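Local coordinates for gamma-hexachlorocyclohexane dehydrochlorinase (Novosphingobium barchaimii LL02, PDB 5KVB), which catalyses the dehydrochlorination of hexachlorocyclohexane, probably turning the gamma isomer (lindane) into a tetrachlorocyclohexadiene by two successive 1,2-anti eliminations of HCl, at the interface of chains A and B. Numbering follows the deposited sequence. Chains: chain A/B, Gamma-hexachlorocyclohexane dehydrochlorinase.

Contact 1: the interface of chains A and B. Residues chain A 81, 102, 104; chain B 83, 100-102, 117-118.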
loop_
_atom_site.group_PDB
_atom_site.type_symbol
_atom_site.label_atom_id
_atom_site.label_comp_id
_atom_site.label_asym_id
_atom_site.label_seq_id
_atom_site.Cartn_x
_atom_site.Cartn_y
_atom_site.Cartn_z
ATOM N N TYR A 81 7.830 0.078 -1.243
ATOM C CA TYR A 81 6.429 0.003 -0.839
ATOM C C TYR A 81 5.527 -0.080 -2.074
ATOM O O TYR A 81 5.413 0.888 -2.830
ATOM C CB TYR A 81 6.051 1.219 0.019
ATOM C CG TYR A 81 6.866 1.378 1.294
ATOM C CD1 TYR A 81 6.619 0.576 2.402
ATOM C CD2 TYR A 81 7.868 2.341 1.391
ATOM C CE1 TYR A 81 7.357 0.712 3.579
ATOM C CE2 TYR A 81 8.612 2.482 2.553
ATOM C CZ TYR A 81 8.348 1.673 3.644
ATOM O OH TYR A 81 9.070 1.805 4.813
ATOM N N LEU A 102 6.808 3.063 -4.185
ATOM C CA LEU A 102 7.587 4.113 -3.518
ATOM C C LEU A 102 8.821 3.462 -2.908
ATOM O O LEU A 102 8.707 2.536 -2.102
ATOM C CB LEU A 102 6.748 4.822 -2.446
ATOM C CG LEU A 102 7.488 5.846 -1.573
ATOM C CD1 LEU A 102 8.011 7.020 -2.408
ATOM C CD2 LEU A 102 6.551 6.327 -0.455
ATOM N N LEU A 104 12.490 3.979 -0.827
ATOM C CA LEU A 104 13.397 4.804 -0.027
ATOM C C LEU A 104 14.700 4.048 0.130
ATOM O O LEU A 104 14.677 2.852 0.411
ATOM C CB LEU A 104 12.810 5.104 1.351
ATOM C CG LEU A 104 11.409 5.719 1.360
ATOM C CD1 LEU A 104 10.927 5.913 2.799
ATOM C CD2 LEU A 104 11.372 7.034 0.572
ATOM N N THR B 83 1.945 -1.854 3.506
ATOM C CA THR B 83 2.053 -2.417 2.156
ATOM C C THR B 83 2.678 -3.819 2.178
ATOM O O THR B 83 3.256 -4.246 3.181
ATOM C CB THR B 83 2.912 -1.540 1.221
ATOM O OG1 THR B 83 4.283 -1.597 1.649
ATOM C CG2 THR B 83 2.425 -0.091 1.214
ATOM N N ASP B 100 5.350 -4.525 5.287
ATOM C CA ASP B 100 6.246 -3.368 5.319
ATOM C C ASP B 100 5.436 -2.126 5.586
ATOM O O ASP B 100 4.474 -1.836 4.869
ATOM C CB ASP B 100 7.017 -3.252 4.005
ATOM C CG ASP B 100 7.867 -4.481 3.739
ATOM O OD1 ASP B 100 8.607 -4.879 4.656
ATOM O OD2 ASP B 100 7.761 -5.069 2.645
ATOM N N VAL B 101 5.814 -1.389 6.624
ATOM C CA VAL B 101 5.026 -0.243 7.071
ATOM C C VAL B 101 5.842 1.047 7.027
ATOM O O VAL B 101 6.984 1.094 7.508
ATOM C CB VAL B 101 4.482 -0.480 8.510
ATOM C CG1 VAL B 101 3.638 0.712 8.996
ATOM C CG2 VAL B 101 3.684 -1.786 8.573
ATOM N N LEU B 102 5.261 2.082 6.422
ATOM C CA LEU B 102 5.865 3.418 6.385
ATOM C C LEU B 102 5.082 4.311 7.338
ATOM O O LEU B 102 3.866 4.466 7.195
ATOM C CB LEU B 102 5.854 3.987 4.960
ATOM C CG LEU B 102 6.327 5.440 4.805
ATOM C CD1 LEU B 102 7.798 5.596 5.208
ATOM C CD2 LEU B 102 6.092 5.896 3.357
ATOM N N ALA B 117 10.587 3.465 8.894
ATOM C CA ALA B 117 10.361 2.293 8.058
ATOM C C ALA B 117 10.426 1.068 8.948
ATOM O O ALA B 117 11.460 0.804 9.569
ATOM C CB ALA B 117 11.404 2.212 6.936
ATOM N N ALA B 118 9.328 0.311 9.015
ATOM C CA ALA B 118 9.244 -0.836 9.913
ATOM C C ALA B 118 8.829 -2.103 9.190
ATOM O O ALA B 118 8.188 -2.049 8.130
ATOM C CB ALA B 118 8.275 -0.548 11.042
HETATM O O HOH W 1 9.404 -0.735 5.842
#
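Two SnoaL-like domains meet here through their sheets, strands 77-89 and 94-107 of chain A facing the same strands and strand 113-127 of chain B. The apolar contact centres on A:Tyr81, whose side chain crosses that of B:Leu102 at about a right angle. B:Leu102 CB sits over one ring face, displaced toward the phenol end, and comes to 3.6 Å from A:Tyr81 CZ. With CG anti to its backbone N (chi1 174°), B:Leu102 sends its two methyls to different partners: CD2 meets CD2 of A:Leu102 at 3.9 Å, the same residue in the other chain, while CD1 touches CD1 of A:Leu104 at 4.0 Å. B:Ala117 lies near the phenol tip.

At the ring edge, in plane, stands B:Thr83 OG1, 3.3 Å from A:Tyr81 CD1. This hydroxyl takes the crowded position between backbone N and carbonyl carbon (chi1 69°) and donates within its own chain to B:Asp100 O at 3.2 Å, approaching from above the carbonyl plane. That bond probably fixes which way the threonine turns toward the ring.

Polar linkage between the chains runs through water. A:Tyr81 OH lies 2.8 Å from water 1, which reaches B:Ala118 O at 2.9 Å, so the phenol tip is tied to strand 113-127.

Contact 2: the interface of chains A and B. Residues chain A 11, 14-15, 18; chain B 10-11, 13-14.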
loop_
_atom_site.group_PDB
_atom_site.type_symbol
_atom_site.label_atom_id
_atom_site.label_comp_id
_atom_site.label_asym_id
_atom_site.label_seq_id
_atom_site.Cartn_x
_atom_site.Cartn_y
_atom_site.Cartn_z
ATOM N N LEU A 11 -14.570 -18.164 -8.699
ATOM C CA LEU A 11 -13.619 -18.759 -7.767
ATOM C C LEU A 11 -12.234 -18.823 -8.400
ATOM O O LEU A 11 -11.255 -18.393 -7.794
ATOM C CB LEU A 11 -14.078 -20.154 -7.322
ATOM C CG LEU A 11 -13.157 -20.839 -6.313
ATOM C CD1 LEU A 11 -12.945 -19.974 -5.058
ATOM C CD2 LEU A 11 -13.688 -22.223 -5.933
ATOM N N LEU A 14 -10.711 -15.298 -8.637
ATOM C CA LEU A 14 -10.240 -14.791 -7.348
ATOM C C LEU A 14 -8.968 -15.517 -6.904
ATOM O O LEU A 14 -8.037 -14.887 -6.391
ATOM C CB LEU A 14 -11.340 -14.924 -6.295
ATOM C CG LEU A 14 -12.558 -14.027 -6.532
ATOM C CD1 LEU A 14 -13.691 -14.419 -5.597
ATOM C CD2 LEU A 14 -12.187 -12.560 -6.325
ATOM N N ALA A 15 -8.899 -16.829 -7.118
ATOM C CA ALA A 15 -7.694 -17.578 -6.763
ATOM C C ALA A 15 -6.493 -17.130 -7.603
ATOM O O ALA A 15 -5.375 -16.985 -7.080
ATOM C CB ALA A 15 -7.942 -19.080 -6.918
ATOM N N ALA A 18 -5.235 -13.758 -6.327
ATOM C CA ALA A 18 -4.463 -13.919 -5.095
ATOM C C ALA A 18 -3.055 -14.442 -5.369
ATOM O O ALA A 18 -2.075 -13.955 -4.797
ATOM C CB ALA A 18 -5.212 -14.844 -4.124
ATOM N N ASP B 10 -10.215 -23.841 -1.832
ATOM C CA ASP B 10 -9.839 -22.521 -2.320
ATOM C C ASP B 10 -10.710 -21.447 -1.685
ATOM O O ASP B 10 -10.204 -20.402 -1.291
ATOM C CB ASP B 10 -9.940 -22.443 -3.852
ATOM C CG ASP B 10 -8.652 -22.861 -4.552
ATOM O OD1 ASP B 10 -7.637 -23.095 -3.861
ATOM O OD2 ASP B 10 -8.652 -22.934 -5.801
ATOM N N LEU B 11 -12.009 -21.707 -1.567
ATOM C CA LEU B 11 -12.932 -20.723 -1.013
ATOM C C LEU B 11 -12.561 -20.410 0.431
ATOM O O LEU B 11 -12.439 -19.245 0.802
ATOM C CB LEU B 11 -14.384 -21.210 -1.108
ATOM C CG LEU B 11 -15.426 -20.222 -0.583
ATOM C CD1 LEU B 11 -15.323 -18.859 -1.289
ATOM C CD2 LEU B 11 -16.839 -20.793 -0.710
ATOM N N ARG B 13 -9.668 -20.796 1.896
ATOM C CA ARG B 13 -8.372 -20.130 1.900
ATOM C C ARG B 13 -8.515 -18.639 1.567
ATOM O O ARG B 13 -7.907 -17.774 2.230
ATOM C CB ARG B 13 -7.419 -20.813 0.917
ATOM C CG ARG B 13 -5.989 -20.332 1.002
ATOM C CD ARG B 13 -5.062 -21.180 0.127
ATOM N NE ARG B 13 -5.532 -21.239 -1.253
ATOM C CZ ARG B 13 -5.223 -20.345 -2.188
ATOM N NH1 ARG B 13 -4.435 -19.320 -1.896
ATOM N NH2 ARG B 13 -5.705 -20.478 -3.415
ATOM N N LEU B 14 -9.325 -18.333 0.558
ATOM C CA LEU B 14 -9.527 -16.936 0.172
ATOM C C LEU B 14 -10.286 -16.170 1.258
ATOM O O LEU B 14 -9.949 -15.022 1.563
ATOM C CB LEU B 14 -10.264 -16.859 -1.165
ATOM C CG LEU B 14 -9.463 -17.378 -2.362
ATOM C CD1 LEU B 14 -10.361 -17.507 -3.582
ATOM C CD2 LEU B 14 -8.293 -16.444 -2.665
HETATM O O HOH W 2 -4.408 -18.575 -5.011
#
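B:Leu14 forms the apolar centre of this helix-helix contact, in which the N-terminal helices 10-33 of two SnoaL-fold chains pack near their first turns. Its CG is anti to the carbonyl carbon (chi1 -67°), and the two methyls divide the chain A helix between them. CD1 meets A:Leu11 CD1 and also lies 3.9 Å from A:Leu14 CB; CD2 points the other way along the helix, to A:Ala18 CB at 3.8 Å. The small A:Ala15 and A:Ala18 let the leucine lie close to the chain A backbone, with B:Leu14 CD1 at 3.9 Å from A:Ala15 N.

From the other side A:Leu11, its CG anti to the backbone N (chi1 -178°), crosses B:Leu14 obliquely. Its CD1 reaches the start of the partner helix, 4.0 Å from B:Leu11 N and near CB of the poorly ordered B:Asp10.

Farther out, B:Arg13 bridges the chains by water. Its guanidinium NH2 is 2.8 Å from water 2, which in turn lies 2.8 Å from A:Ala15 O. Within chain B the same NH2 makes a salt bridge, as modelled, to OD1 of B:Asp10 at 3.3 Å, the oxygen lying in the guanidinium plane; the aspartate's poor order makes this bond less certain.

Contact 3: the interface of chains A and B. Residues chain A 77-79, 104-106, 149-153; chain B 115, 141-144.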
loop_
_atom_site.group_PDB
_atom_site.type_symbol
_atom_site.label_atom_id
_atom_site.label_comp_id
_atom_site.label_asym_id
_atom_site.label_seq_id
_atom_site.Cartn_x
_atom_site.Cartn_y
_atom_site.Cartn_z
ATOM N N ASP A 77 21.193 -0.231 1.408
ATOM C CA ASP A 77 19.911 -0.873 1.669
ATOM C C ASP A 77 18.809 -0.013 1.064
ATOM O O ASP A 77 19.031 1.158 0.765
ATOM C CB ASP A 77 19.677 -1.042 3.169
ATOM C CG ASP A 77 19.406 0.271 3.856
ATOM O OD1 ASP A 77 20.374 0.976 4.207
ATOM O OD2 ASP A 77 18.215 0.614 4.017
ATOM N N PHE A 78 17.632 -0.610 0.872
ATOM C CA PHE A 78 16.453 0.127 0.436
ATOM C C PHE A 78 15.181 -0.624 0.800
ATOM O O PHE A 78 15.234 -1.780 1.216
ATOM C CB PHE A 78 16.497 0.405 -1.072
ATOM C CG PHE A 78 16.864 -0.792 -1.920
ATOM C CD1 PHE A 78 16.039 -1.903 -1.995
ATOM C CD2 PHE A 78 18.033 -0.791 -2.659
ATOM C CE1 PHE A 78 16.377 -2.987 -2.786
ATOM C CE2 PHE A 78 18.377 -1.870 -3.447
ATOM C CZ PHE A 78 17.550 -2.971 -3.508
ATOM N N ILE A 79 14.050 0.050 0.634
ATOM C CA ILE A 79 12.744 -0.546 0.894
ATOM C C ILE A 79 11.797 -0.086 -0.208
ATOM O O ILE A 79 11.793 1.081 -0.592
ATOM C CB ILE A 79 12.217 -0.156 2.312
ATOM C CG1 ILE A 79 10.841 -0.758 2.594
ATOM C CG2 ILE A 79 12.165 1.360 2.503
ATOM C CD1 ILE A 79 10.783 -2.292 2.585
ATOM N N LEU A 104 12.490 3.979 -0.827
ATOM C CA LEU A 104 13.397 4.804 -0.027
ATOM C C LEU A 104 14.700 4.048 0.130
ATOM O O LEU A 104 14.677 2.852 0.411
ATOM C CB LEU A 104 12.810 5.104 1.351
ATOM C CG LEU A 104 11.409 5.719 1.360
ATOM C CD1 LEU A 104 10.927 5.913 2.799
ATOM C CD2 LEU A 104 11.372 7.034 0.572
ATOM N N GLY A 105 15.836 4.718 -0.030
ATOM C CA GLY A 105 17.079 3.985 0.067
ATOM C C GLY A 105 18.315 4.809 0.330
ATOM O O GLY A 105 18.303 6.035 0.244
ATOM N N ASN A 106 19.380 4.086 0.650
ATOM C CA ASN A 106 20.687 4.656 0.946
ATOM C C ASN A 106 21.670 4.240 -0.147
ATOM O O ASN A 106 22.116 3.091 -0.180
ATOM C CB ASN A 106 21.159 4.193 2.325
ATOM C CG ASN A 106 20.295 4.734 3.453
ATOM O OD1 ASN A 106 19.899 5.897 3.437
ATOM N ND2 ASN A 106 19.987 3.884 4.430
ATOM N N ILE A 149 18.981 14.832 4.497
ATOM C CA ILE A 149 18.271 13.705 5.097
ATOM C C ILE A 149 19.004 12.403 4.825
ATOM O O ILE A 149 19.336 12.102 3.677
ATOM C CB ILE A 149 16.824 13.596 4.561
ATOM C CG1 ILE A 149 16.004 14.806 5.010
ATOM C CG2 ILE A 149 16.163 12.292 5.025
ATOM C CD1 ILE A 149 14.651 14.908 4.353
ATOM N N HIS A 150 19.263 11.640 5.881
ATOM C CA HIS A 150 19.882 10.331 5.748
ATOM C C HIS A 150 19.092 9.307 6.550
ATOM O O HIS A 150 18.910 9.457 7.765
ATOM C CB HIS A 150 21.342 10.365 6.206
ATOM C CG HIS A 150 22.222 11.195 5.328
ATOM N ND1 HIS A 150 22.789 10.710 4.168
ATOM C CD2 HIS A 150 22.619 12.485 5.433
ATOM C CE1 HIS A 150 23.501 11.667 3.598
ATOM N NE2 HIS A 150 23.413 12.753 4.346
ATOM N N PHE A 151 18.622 8.263 5.869
ATOM C CA PHE A 151 17.841 7.228 6.535
ATOM C C PHE A 151 18.753 6.389 7.416
ATOM O O PHE A 151 19.675 5.735 6.928
ATOM C CB PHE A 151 17.104 6.338 5.522
ATOM C CG PHE A 151 16.143 7.088 4.641
ATOM C CD1 PHE A 151 15.115 7.846 5.196
ATOM C CD2 PHE A 151 16.265 7.041 3.260
ATOM C CE1 PHE A 151 14.235 8.545 4.387
ATOM C CE2 PHE A 151 15.389 7.729 2.442
ATOM C CZ PHE A 151 14.367 8.485 3.000
ATOM N N VAL A 152 18.493 6.421 8.717
ATOM C CA VAL A 152 19.316 5.724 9.700
ATOM C C VAL A 152 18.468 4.848 10.638
ATOM O O VAL A 152 17.296 5.137 10.863
ATOM C CB VAL A 152 20.126 6.738 10.549
ATOM C CG1 VAL A 152 21.178 7.428 9.700
ATOM C CG2 VAL A 152 19.197 7.767 11.178
ATOM N N PRO A 153 19.065 3.783 11.198
ATOM C CA PRO A 153 18.373 2.937 12.179
ATOM C C PRO A 153 18.209 3.640 13.530
ATOM O O PRO A 153 18.858 4.664 13.755
ATOM C CB PRO A 153 19.296 1.721 12.295
ATOM C CG PRO A 153 20.644 2.250 11.963
ATOM C CD PRO A 153 20.427 3.294 10.911
ATOM N N LEU B 115 10.297 10.042 10.105
ATOM C CA LEU B 115 9.929 8.979 9.169
ATOM C C LEU B 115 10.448 7.657 9.703
ATOM O O LEU B 115 11.641 7.521 10.009
ATOM C CB LEU B 115 10.503 9.252 7.772
ATOM C CG LEU B 115 10.147 8.282 6.635
ATOM C CD1 LEU B 115 10.116 9.009 5.295
ATOM C CD2 LEU B 115 11.109 7.103 6.559
ATOM N N ASN B 141 13.532 -0.406 11.009
ATOM C CA ASN B 141 14.782 -0.371 10.257
ATOM C C ASN B 141 15.293 1.048 10.017
ATOM O O ASN B 141 16.506 1.286 10.061
ATOM C CB ASN B 141 14.621 -1.099 8.918
ATOM C CG ASN B 141 14.402 -2.588 9.094
ATOM O OD1 ASN B 141 15.022 -3.222 9.951
ATOM N ND2 ASN B 141 13.513 -3.157 8.287
ATOM N N TYR B 142 14.380 1.986 9.760
ATOM C CA TYR B 142 14.699 3.424 9.736
ATOM C C TYR B 142 13.913 4.141 10.831
ATOM O O TYR B 142 12.707 3.944 10.968
ATOM C CB TYR B 142 14.334 4.096 8.400
ATOM C CG TYR B 142 15.008 3.639 7.127
ATOM C CD1 TYR B 142 16.254 3.024 7.140
ATOM C CD2 TYR B 142 14.403 3.878 5.889
ATOM C CE1 TYR B 142 16.862 2.640 5.961
ATOM C CE2 TYR B 142 14.995 3.496 4.716
ATOM C CZ TYR B 142 16.231 2.879 4.749
ATOM O OH TYR B 142 16.849 2.490 3.580
ATOM N N PHE B 143 14.588 4.994 11.592
ATOM C CA PHE B 143 13.930 5.955 12.473
ATOM C C PHE B 143 14.638 7.270 12.207
ATOM O O PHE B 143 15.736 7.506 12.727
ATOM C CB PHE B 143 14.029 5.548 13.954
ATOM C CG PHE B 143 13.250 6.449 14.888
ATOM C CD1 PHE B 143 13.794 7.649 15.329
ATOM C CD2 PHE B 143 11.981 6.094 15.326
ATOM C CE1 PHE B 143 13.085 8.477 16.186
ATOM C CE2 PHE B 143 11.270 6.921 16.186
ATOM C CZ PHE B 143 11.825 8.112 16.612
ATOM N N THR B 144 14.037 8.115 11.382
ATOM C CA THR B 144 14.769 9.217 10.769
ATOM C C THR B 144 14.125 10.560 11.062
ATOM O O THR B 144 13.066 10.873 10.533
ATOM C CB THR B 144 14.873 9.019 9.245
ATOM O OG1 THR B 144 15.461 7.738 8.970
ATOM C CG2 THR B 144 15.738 10.089 8.608
HETATM O O HOH W 3 17.874 7.016 14.535
#
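The chain A tail 149-153 runs extended alongside the short strand 142-145 of chain B, where B:Phe143 N donates to A:Val152 O at 2.8 Å, nearly along the C=O axis. A weak return bond goes from A:Val152 N to the side-chain hydroxyl B:Thr144 OG1, giving this SnoaL-fold interface a tail-to-strand clasp.

B:Tyr142 is the main side chain, burying 132 Å² against chain A. With CG anti to the carbonyl carbon (chi1 -62°), it reaches between the tail and strands 77-89 and 94-107. A:Phe151 caps one face: its CB lies over the ring centre, 3.4 Å from the centroid, and the two side chains cross obliquely. The A:Phe151 ring continues toward B:Leu115, whose CD2 also meets A:Leu104 CD1 at 3.9 Å, tip to tip. B:Thr144 OG1 stands at the edge of the phenylalanine ring, in plane.

The phenol of B:Tyr142 points tip to tip at the carboxylate of A:Asp77, the planes 63° apart; the modelled OH-to-OD2 separation is too short to interpret. Behind it, A:Asn106 ND2 donates to the syn lone pair of A:Asp77 OD1 at 2.9 Å and, weakly, to A:Phe151 O at 3.1 Å. An alanine here would lose the amide that holds A:Asp77 OD1 and would probably leave the carboxylate, and perhaps the tail at A:Phe151, less firmly placed. At the outer end, water 3 joins A:Pro153 O (2.7 Å) to B:Phe143 O (2.8 Å).

Contacts 1 and 3 are neighbours, their centres about 10 Å apart, and share A:Leu104; strands 77-89 and 94-107 of chain A and strand 113-127 of chain B run through both, so the two probably form one sheet-to-sheet surface, extended in contact 3 by the chain A tail 149-153. Contact 2 stands apart, about 27 Å from contact 1 and 36 Å from contact 3, joining the N-terminal helices 10-33. The chains thus touch at well-separated places, which may limit rocking within the deposited trimer. Contact 1 lies about 9 Å from B:His80, the likely proton acceptor, and contact 3 about 10 Å from A:His80, so assembly may help support both catalytic pockets.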